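Local coordinates for protein meta cleavage compound hydrolase (Janthinobacterium, PDB 1J1I) that hydrolyses a carbon-carbon bond of the ring-cleavage product 2-hydroxy-6-oxo-6-(2'-aminophenyl)hexa-2,4-dienoic acid, yielding anthranilate during carbazole degradation, at residues Val17-Asn22 / Thr28-Ala33; Ala63-Val68 / Ala274-Leu279. All coordinates share one frame; numbering follows the deposited sequence.

Contact 1 of 2, residues Val17-Asn22 / Thr28-Ala33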
ATOM      1  N   VAL A  17      23.432  17.203   2.312  1.00 27.77           N
ATOM      2  CA  VAL A  17      24.020  18.529   2.444  1.00 28.48           C
ATOM      3  C   VAL A  17      22.950  19.609   2.347  1.00 28.39           C
ATOM      4  O   VAL A  17      21.939  19.433   1.665  1.00 28.41           O
ATOM      5  CB  VAL A  17      25.079  18.778   1.352  1.00 32.98           C
ATOM      6  CG1 VAL A  17      25.752  20.118   1.587  1.00 43.67           C
ATOM      7  CG2 VAL A  17      26.109  17.654   1.358  1.00 35.43           C
ATOM      8  N   GLU A  18      23.175  20.724   3.034  1.00 26.39           N
ATOM      9  CA  GLU A  18      22.229  21.831   3.026  1.00 25.52           C
ATOM     10  C   GLU A  18      22.608  22.818   1.928  1.00 27.24           C
ATOM     11  O   GLU A  18      23.776  23.189   1.786  1.00 27.10           O
ATOM     12  CB  GLU A  18      22.225  22.529   4.383  1.00 28.67           C
ATOM     13  CG  GLU A  18      21.220  23.656   4.490  1.00 27.35           C
ATOM     14  CD  GLU A  18      21.329  24.378   5.806  1.00 31.42           C
ATOM     15  OE1 GLU A  18      22.385  24.996   6.055  1.00 35.06           O
ATOM     16  OE2 GLU A  18      20.367  24.321   6.595  1.00 29.38           O
ATOM     17  N   ARG A  19      21.611  23.245   1.162  1.00 22.06           N
ATOM     18  CA  ARG A  19      21.821  24.163   0.045  1.00 26.13           C
ATOM     19  C   ARG A  19      20.759  25.257   0.033  1.00 26.35           C
ATOM     20  O   ARG A  19      19.718  25.135   0.681  1.00 22.27           O
ATOM     21  CB  ARG A  19      21.732  23.387  -1.273  1.00 26.86           C
ATOM     22  CG  ARG A  19      23.012  23.269  -2.081  1.00 41.21           C
ATOM     23  CD  ARG A  19      24.006  22.299  -1.481  1.00 46.30           C
ATOM     24  NE  ARG A  19      24.898  21.776  -2.515  1.00 56.86           N
ATOM     25  CZ  ARG A  19      26.021  21.105  -2.277  1.00 58.40           C
ATOM     26  NH1 ARG A  19      26.410  20.871  -1.034  1.00 60.95           N
ATOM     27  NH2 ARG A  19      26.755  20.660  -3.288  1.00 60.42           N
ATOM     28  N   PHE A  20      21.023  26.322  -0.719  1.00 22.98           N
ATOM     29  CA  PHE A  20      20.080  27.425  -0.842  1.00 22.44           C
ATOM     30  C   PHE A  20      19.971  27.830  -2.306  1.00 23.64           C
ATOM     31  O   PHE A  20      20.943  27.739  -3.058  1.00 27.28           O
ATOM     32  CB  PHE A  20      20.531  28.628  -0.007  1.00 23.16           C
ATOM     33  CG  PHE A  20      20.509  28.382   1.478  1.00 24.62           C
ATOM     34  CD1 PHE A  20      21.533  27.674   2.099  1.00 28.14           C
ATOM     35  CD2 PHE A  20      19.461  28.861   2.254  1.00 23.70           C
ATOM     36  CE1 PHE A  20      21.514  27.448   3.478  1.00 23.27           C
ATOM     37  CE2 PHE A  20      19.431  28.643   3.631  1.00 25.66           C
ATOM     38  CZ  PHE A  20      20.457  27.935   4.245  1.00 26.20           C
ATOM     39  N   VAL A  21      18.787  28.269  -2.713  1.00 22.09           N
ATOM     40  CA  VAL A  21      18.565  28.681  -4.091  1.00 21.73           C
ATOM     41  C   VAL A  21      17.518  29.790  -4.140  1.00 24.43           C
ATOM     42  O   VAL A  21      16.632  29.852  -3.295  1.00 22.15           O
ATOM     43  CB  VAL A  21      18.076  27.482  -4.954  1.00 22.48           C
ATOM     44  CG1 VAL A  21      16.705  27.008  -4.475  1.00 19.70           C
ATOM     45  CG2 VAL A  21      18.019  27.878  -6.423  1.00 20.46           C
ATOM     46  N   ASN A  22      17.625  30.669  -5.129  1.00 19.82           N
ATOM     47  CA  ASN A  22      16.654  31.746  -5.273  1.00 20.15           C
ATOM     48  C   ASN A  22      15.459  31.213  -6.068  1.00 18.78           C
ATOM     49  O   ASN A  22      15.555  30.992  -7.276  1.00 20.57           O
ATOM     50  CB  ASN A  22      17.285  32.931  -6.010  1.00 24.18           C
ATOM     51  CG  ASN A  22      16.398  34.162  -6.002  1.00 25.96           C
ATOM     52  OD1 ASN A  22      15.180  34.059  -6.113  1.00 23.05           O
ATOM     53  ND2 ASN A  22      17.013  35.338  -5.888  1.00 27.64           N
ATOM     54  N   THR A  28      15.405  29.924  -0.853  1.00 20.57           N
ATOM     55  CA  THR A  28      14.862  28.682  -0.321  1.00 19.22           C
ATOM     56  C   THR A  28      15.943  27.714   0.125  1.00 17.11           C
ATOM     57  O   THR A  28      16.954  27.540  -0.553  1.00 21.85           O
ATOM     58  CB  THR A  28      13.981  28.002  -1.390  1.00 21.91           C
ATOM     59  OG1 THR A  28      13.027  28.950  -1.884  1.00 24.58           O
ATOM     60  CG2 THR A  28      13.242  26.803  -0.807  1.00 25.55           C
ATOM     61  N   ARG A  29      15.720  27.089   1.275  1.00 18.45           N
ATOM     62  CA  ARG A  29      16.663  26.129   1.826  1.00 19.87           C
ATOM     63  C   ARG A  29      16.196  24.708   1.565  1.00 21.18           C
ATOM     64  O   ARG A  29      15.017  24.392   1.733  1.00 22.71           O
ATOM     65  CB  ARG A  29      16.802  26.334   3.337  1.00 22.25           C
ATOM     66  CG  ARG A  29      17.680  25.304   4.040  1.00 22.32           C
ATOM     67  CD  ARG A  29      16.865  24.463   5.008  1.00 27.10           C
ATOM     68  NE  ARG A  29      17.716  23.706   5.920  1.00 26.19           N
ATOM     69  CZ  ARG A  29      17.279  23.103   7.020  1.00 24.11           C
ATOM     70  NH1 ARG A  29      15.995  23.164   7.348  1.00 27.25           N
ATOM     71  NH2 ARG A  29      18.130  22.452   7.801  1.00 22.02           N
ATOM     72  N   TYR A  30      17.122  23.853   1.148  1.00 20.63           N
ATOM     73  CA  TYR A  30      16.792  22.460   0.914  1.00 21.49           C
ATOM     74  C   TYR A  30      17.927  21.544   1.335  1.00 26.76           C
ATOM     75  O   TYR A  30      19.062  21.983   1.523  1.00 27.80           O
ATOM     76  CB  TYR A  30      16.434  22.203  -0.560  1.00 17.76           C
ATOM     77  CG  TYR A  30      17.521  22.476  -1.583  1.00 20.45           C
ATOM     78  CD1 TYR A  30      17.799  23.776  -2.014  1.00 19.91           C
ATOM     79  CD2 TYR A  30      18.225  21.424  -2.177  1.00 22.04           C
ATOM     80  CE1 TYR A  30      18.746  24.022  -3.020  1.00 19.00           C
ATOM     81  CE2 TYR A  30      19.173  21.657  -3.178  1.00 24.11           C
ATOM     82  CZ  TYR A  30      19.424  22.960  -3.596  1.00 25.43           C
ATOM     83  OH  TYR A  30      20.340  23.191  -4.602  1.00 24.10           O
ATOM     84  N   LEU A  31      17.594  20.271   1.508  1.00 22.77           N
ATOM     85  CA  LEU A  31      18.557  19.246   1.877  1.00 22.80           C
ATOM     86  C   LEU A  31      18.683  18.356   0.647  1.00 26.19           C
ATOM     87  O   LEU A  31      17.682  18.034   0.008  1.00 27.08           O
ATOM     88  CB  LEU A  31      18.033  18.429   3.060  1.00 26.23           C
ATOM     89  CG  LEU A  31      18.263  18.897   4.500  1.00 30.40           C
ATOM     90  CD1 LEU A  31      18.271  20.404   4.606  1.00 29.55           C
ATOM     91  CD2 LEU A  31      17.191  18.280   5.381  1.00 28.69           C
ATOM     92  N   GLU A  32      19.903  17.961   0.308  1.00 25.28           N
ATOM     93  CA  GLU A  32      20.097  17.116  -0.860  1.00 24.77           C
ATOM     94  C   GLU A  32      21.008  15.926  -0.602  1.00 25.79           C
ATOM     95  O   GLU A  32      21.985  16.020   0.144  1.00 24.55           O
ATOM     96  CB  GLU A  32      20.642  17.946  -2.023  1.00 23.47           C
ATOM     97  CG  GLU A  32      21.098  17.112  -3.206  1.00 29.73           C
ATOM     98  CD  GLU A  32      21.439  17.957  -4.413  1.00 33.44           C
ATOM     99  OE1 GLU A  32      21.830  19.130  -4.227  1.00 32.57           O
ATOM    100  OE2 GLU A  32      21.329  17.445  -5.545  1.00 33.78           O
ATOM    101  N   ALA A  33      20.664  14.807  -1.235  1.00 25.09           N
ATOM    102  CA  ALA A  33      21.415  13.563  -1.121  1.00 28.16           C
ATOM    103  C   ALA A  33      21.008  12.621  -2.247  1.00 29.73           C
ATOM    104  O   ALA A  33      19.852  12.613  -2.673  1.00 28.84           O
ATOM    105  CB  ALA A  33      21.132  12.902   0.222  1.00 26.42           C
TER
HETATM  106  O   HOH W   1      21.595  25.638  -4.734  1.00 30.19           O
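The Y30 ring lies back across the neighbouring strand and offers one face to R19, whose CB is 3.6 Å from the ring centroid in a CH-pi contact. CG of Y30 stands between the backbone N and the carbonyl carbon (chi1 62°), which swings the ring over R19. V21 CG1 meets Y30 CE1 at 3.9 Å, the side chains crossing at about a right angle, and a water joins Y30 OH to the carbonyl O of F20. Tyrosine suits the place: its flat face takes R19 CB while its hydroxyl meets water. Trimming it to an alanine would probably leave R19 CB and V21 CG1 without the ring they pack on and the water without its hydroxyl partner.

The other face of the hairpin carries E18, F20, R29 and L31. F20 lays its ring against the aliphatic part of R29, whose CG is 4.2 Å from the ring centroid and over its face. Long enough to pack on F20 and still reach carboxylates, R29 donates from NE to OE2 of E18 at 2.8 Å in a bent salt bridge (133°), the guanidinium and carboxylate planes 66° apart. The same OE2 has its strongest polar partner in K78, outside the hairpin, while D72 and E50 take NH1 of R29.

Antiparallel backbone hydrogen bonds couple V17 to E32, R19 to Y30 and V21 to T28. Strand 17-23 forms the sheet edge; strand 26-33 continues the sheet to strand 67-71, and helix 88-101 covers the V21, T28 and Y30 face, with F98 edge-to-face to Y30.

Contact 2 of 2, residues Ala63-Val68 / Ala274-Leu279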
ATOM      1  N   ALA A  63      17.718   8.132  -0.926  1.00 25.71           N
ATOM      2  CA  ALA A  63      18.922   8.554  -1.630  1.00 25.64           C
ATOM      3  C   ALA A  63      19.730   7.403  -2.234  1.00 31.74           C
ATOM      4  O   ALA A  63      20.640   7.625  -3.034  1.00 26.81           O
ATOM      5  CB  ALA A  63      19.802   9.379  -0.696  1.00 26.49           C
ATOM      6  N   ARG A  64      19.405   6.173  -1.855  1.00 33.17           N
ATOM      7  CA  ARG A  64      20.116   5.029  -2.407  1.00 33.69           C
ATOM      8  C   ARG A  64      19.670   4.796  -3.846  1.00 31.96           C
ATOM      9  O   ARG A  64      20.354   4.117  -4.614  1.00 32.14           O
ATOM     10  CB  ARG A  64      19.833   3.769  -1.584  1.00 34.06           C
ATOM     11  CG  ARG A  64      21.079   3.108  -1.023  1.00 47.85           C
ATOM     12  CD  ARG A  64      21.380   3.579   0.389  1.00 50.22           C
ATOM     13  NE  ARG A  64      20.408   3.059   1.349  1.00 55.66           N
ATOM     14  CZ  ARG A  64      20.494   3.223   2.666  1.00 55.93           C
ATOM     15  NH1 ARG A  64      21.511   3.895   3.190  1.00 54.03           N
ATOM     16  NH2 ARG A  64      19.563   2.712   3.461  1.00 53.17           N
ATOM     17  N   HIS A  65      18.531   5.377  -4.218  1.00 26.92           N
ATOM     18  CA  HIS A  65      17.992   5.180  -5.559  1.00 29.39           C
ATOM     19  C   HIS A  65      17.587   6.443  -6.316  1.00 29.02           C
ATOM     20  O   HIS A  65      17.344   6.380  -7.519  1.00 28.37           O
ATOM     21  CB  HIS A  65      16.781   4.248  -5.479  1.00 32.75           C
ATOM     22  CG  HIS A  65      17.059   2.959  -4.772  1.00 42.28           C
ATOM     23  ND1 HIS A  65      17.877   1.983  -5.298  1.00 42.06           N
ATOM     24  CD2 HIS A  65      16.648   2.497  -3.566  1.00 42.78           C
ATOM     25  CE1 HIS A  65      17.960   0.976  -4.447  1.00 45.04           C
ATOM     26  NE2 HIS A  65      17.225   1.262  -3.388  1.00 44.19           N
ATOM     27  N   TYR A  66      17.502   7.576  -5.622  1.00 25.83           N
ATOM     28  CA  TYR A  66      17.102   8.826  -6.271  1.00 25.03           C
ATOM     29  C   TYR A  66      17.846  10.042  -5.745  1.00 23.06           C
ATOM     30  O   TYR A  66      18.531   9.977  -4.725  1.00 23.87           O
ATOM     31  CB  TYR A  66      15.605   9.092  -6.057  1.00 27.66           C
ATOM     32  CG  TYR A  66      14.686   8.027  -6.588  1.00 26.13           C
ATOM     33  CD1 TYR A  66      14.363   6.908  -5.821  1.00 28.91           C
ATOM     34  CD2 TYR A  66      14.176   8.113  -7.881  1.00 21.99           C
ATOM     35  CE1 TYR A  66      13.555   5.895  -6.336  1.00 29.14           C
ATOM     36  CE2 TYR A  66      13.369   7.110  -8.405  1.00 29.91           C
ATOM     37  CZ  TYR A  66      13.065   6.003  -7.630  1.00 28.77           C
ATOM     38  OH  TYR A  66      12.290   5.000  -8.160  1.00 28.72           O
ATOM     39  N   ARG A  67      17.701  11.156  -6.461  1.00 22.69           N
ATOM     40  CA  ARG A  67      18.290  12.418  -6.035  1.00 23.08           C
ATOM     41  C   ARG A  67      17.203  12.992  -5.131  1.00 23.40           C
ATOM     42  O   ARG A  67      16.157  13.432  -5.611  1.00 24.24           O
ATOM     43  CB  ARG A  67      18.515  13.356  -7.226  1.00 22.87           C
ATOM     44  CG  ARG A  67      19.158  14.679  -6.836  1.00 22.76           C
ATOM     45  CD  ARG A  67      19.214  15.654  -8.001  1.00 26.07           C
ATOM     46  NE  ARG A  67      19.754  16.943  -7.581  1.00 27.28           N
ATOM     47  CZ  ARG A  67      19.723  18.048  -8.317  1.00 24.98           C
ATOM     48  NH1 ARG A  67      19.170  18.033  -9.523  1.00 23.55           N
ATOM     49  NH2 ARG A  67      20.248  19.169  -7.844  1.00 26.13           N
ATOM     50  N   VAL A  68      17.444  12.970  -3.824  1.00 20.00           N
ATOM     51  CA  VAL A  68      16.471  13.459  -2.855  1.00 20.33           C
ATOM     52  C   VAL A  68      16.660  14.936  -2.520  1.00 21.14           C
ATOM     53  O   VAL A  68      17.755  15.371  -2.160  1.00 22.77           O
ATOM     54  CB  VAL A  68      16.543  12.640  -1.556  1.00 23.12           C
ATOM     55  CG1 VAL A  68      15.485  13.120  -0.584  1.00 17.06           C
ATOM     56  CG2 VAL A  68      16.365  11.152  -1.868  1.00 23.55           C
ATOM     57  N   ALA A 274       7.809   1.862   1.030  1.00 20.61           N
ATOM     58  CA  ALA A 274       6.546   1.945   0.310  1.00 21.33           C
ATOM     59  C   ALA A 274       6.683   2.982  -0.805  1.00 27.53           C
ATOM     60  O   ALA A 274       6.137   2.814  -1.904  1.00 23.37           O
ATOM     61  CB  ALA A 274       5.424   2.342   1.263  1.00 21.38           C
ATOM     62  N   THR A 275       7.416   4.053  -0.514  1.00 19.35           N
ATOM     63  CA  THR A 275       7.635   5.116  -1.490  1.00 22.09           C
ATOM     64  C   THR A 275       8.558   4.632  -2.608  1.00 24.71           C
ATOM     65  O   THR A 275       8.314   4.909  -3.782  1.00 21.26           O
ATOM     66  CB  THR A 275       8.253   6.359  -0.830  1.00 21.22           C
ATOM     67  OG1 THR A 275       7.352   6.867   0.163  1.00 23.51           O
ATOM     68  CG2 THR A 275       8.521   7.445  -1.872  1.00 20.83           C
ATOM     69  N   LEU A 276       9.616   3.911  -2.246  1.00 24.11           N
ATOM     70  CA  LEU A 276      10.545   3.390  -3.243  1.00 26.40           C
ATOM     71  C   LEU A 276       9.804   2.464  -4.196  1.00 23.39           C
ATOM     72  O   LEU A 276       9.976   2.539  -5.410  1.00 25.49           O
ATOM     73  CB  LEU A 276      11.685   2.613  -2.574  1.00 27.77           C
ATOM     74  CG  LEU A 276      12.750   3.438  -1.854  1.00 25.67           C
ATOM     75  CD1 LEU A 276      13.734   2.513  -1.150  1.00 30.53           C
ATOM     76  CD2 LEU A 276      13.471   4.322  -2.860  1.00 28.57           C
ATOM     77  N   SER A 277       8.977   1.594  -3.631  1.00 26.43           N
ATOM     78  CA  SER A 277       8.202   0.641  -4.412  1.00 29.59           C
ATOM     79  C   SER A 277       7.277   1.377  -5.385  1.00 27.90           C
ATOM     80  O   SER A 277       7.208   1.041  -6.568  1.00 25.76           O
ATOM     81  CB  SER A 277       7.391  -0.256  -3.467  1.00 34.91           C
ATOM     82  OG  SER A 277       6.689  -1.266  -4.168  1.00 42.32           O
ATOM     83  N   PHE A 278       6.575   2.388  -4.885  1.00 22.87           N
ATOM     84  CA  PHE A 278       5.667   3.170  -5.720  1.00 22.70           C
ATOM     85  C   PHE A 278       6.418   3.846  -6.870  1.00 21.27           C
ATOM     86  O   PHE A 278       6.020   3.748  -8.032  1.00 21.71           O
ATOM     87  CB  PHE A 278       4.962   4.230  -4.873  1.00 22.71           C
ATOM     88  CG  PHE A 278       4.094   5.168  -5.670  1.00 25.53           C
ATOM     89  CD1 PHE A 278       2.985   4.694  -6.368  1.00 27.92           C
ATOM     90  CD2 PHE A 278       4.376   6.530  -5.705  1.00 26.18           C
ATOM     91  CE1 PHE A 278       2.168   5.569  -7.089  1.00 26.97           C
ATOM     92  CE2 PHE A 278       3.564   7.413  -6.423  1.00 23.68           C
ATOM     93  CZ  PHE A 278       2.458   6.931  -7.115  1.00 26.21           C
ATOM     94  N   LEU A 279       7.511   4.525  -6.542  1.00 21.83           N
ATOM     95  CA  LEU A 279       8.304   5.217  -7.551  1.00 26.29           C
ATOM     96  C   LEU A 279       8.953   4.283  -8.578  1.00 29.62           C
ATOM     97  O   LEU A 279       9.161   4.676  -9.726  1.00 26.51           O
ATOM     98  CB  LEU A 279       9.382   6.068  -6.874  1.00 21.03           C
ATOM     99  CG  LEU A 279       8.859   7.192  -5.977  1.00 25.26           C
ATOM    100  CD1 LEU A 279      10.027   7.884  -5.291  1.00 26.73           C
ATOM    101  CD2 LEU A 279       8.053   8.181  -6.811  1.00 26.70           C
TER
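Y66 and L276 each set CG anti to the carbonyl carbon and beside the backbone N (chi1 -60° and -74°), which sends the tyrosine ring out to the helix and the leucine branch back to it. The second torsion of L276 is extended, at 175°, carrying CD2 out to the edge of the Y66 ring, near its plane and 3.8 Å from CE1. The two side chains slide past each other in opposite directions.

One turn further along the helix, L279 takes the far end of the same ring. Its CD1 stands over one face of Y66, toward the rim, while its CB lies 3.8 Å from CZ and 3.4 Å from the hydroxyl OH of Y66. Thus one leucine borders the ring at its edge and the other lies over a face. A tyrosine suits this partly exposed position because its long flat ring reaches the helix, and branched leucines fit around its outline.

H65 adds a smaller touch from the turn before the strand. Its CD2 meets L276 CD2 at 3.7 Å, with the side chains crossing at about a right angle, so the leucine methyl serves both rings. Histidine suits this exposed turn, since a ring carbon can touch the leucine while the rest of the ring stays polar. No hydrogen bond crosses; leucine methyls and a methylene meet ring carbons and the tyrosine oxygen by van der Waals contact.

L279, which is buried, also touches V39 and A133 of the sheet; L276 packs on I61 and L62 of helix 59-62. Helix 268-281, which follows the last strand, 251-256, and covers one side of the sheet, is the C-terminal helix of the alpha/beta hydrolase fold; here it meets the turn that leads into strand 67-71.

In the fold
Contact 1 joins two strands adjacent in sequence, whereas contact 2 brings together parts more than 200 residues apart. Both lie away from the probable catalytic residues S114, D233 and H261. In contact 1 the inner strand is largely buried while much of the outer one, at the sheet edge, is exposed; in contact 2 L279 is buried and H65 exposed. They meet in the sheet, where OE2 of E32 forms a salt bridge, 2.6 Å long, with NE of R67 in segment 63-68, a residue that does not touch the helix. Their chemistry differs with their place: contact 1 combines a backbone ladder with charged and aromatic pairs; contact 2 rests on leucine and ring surfaces between helix and turn.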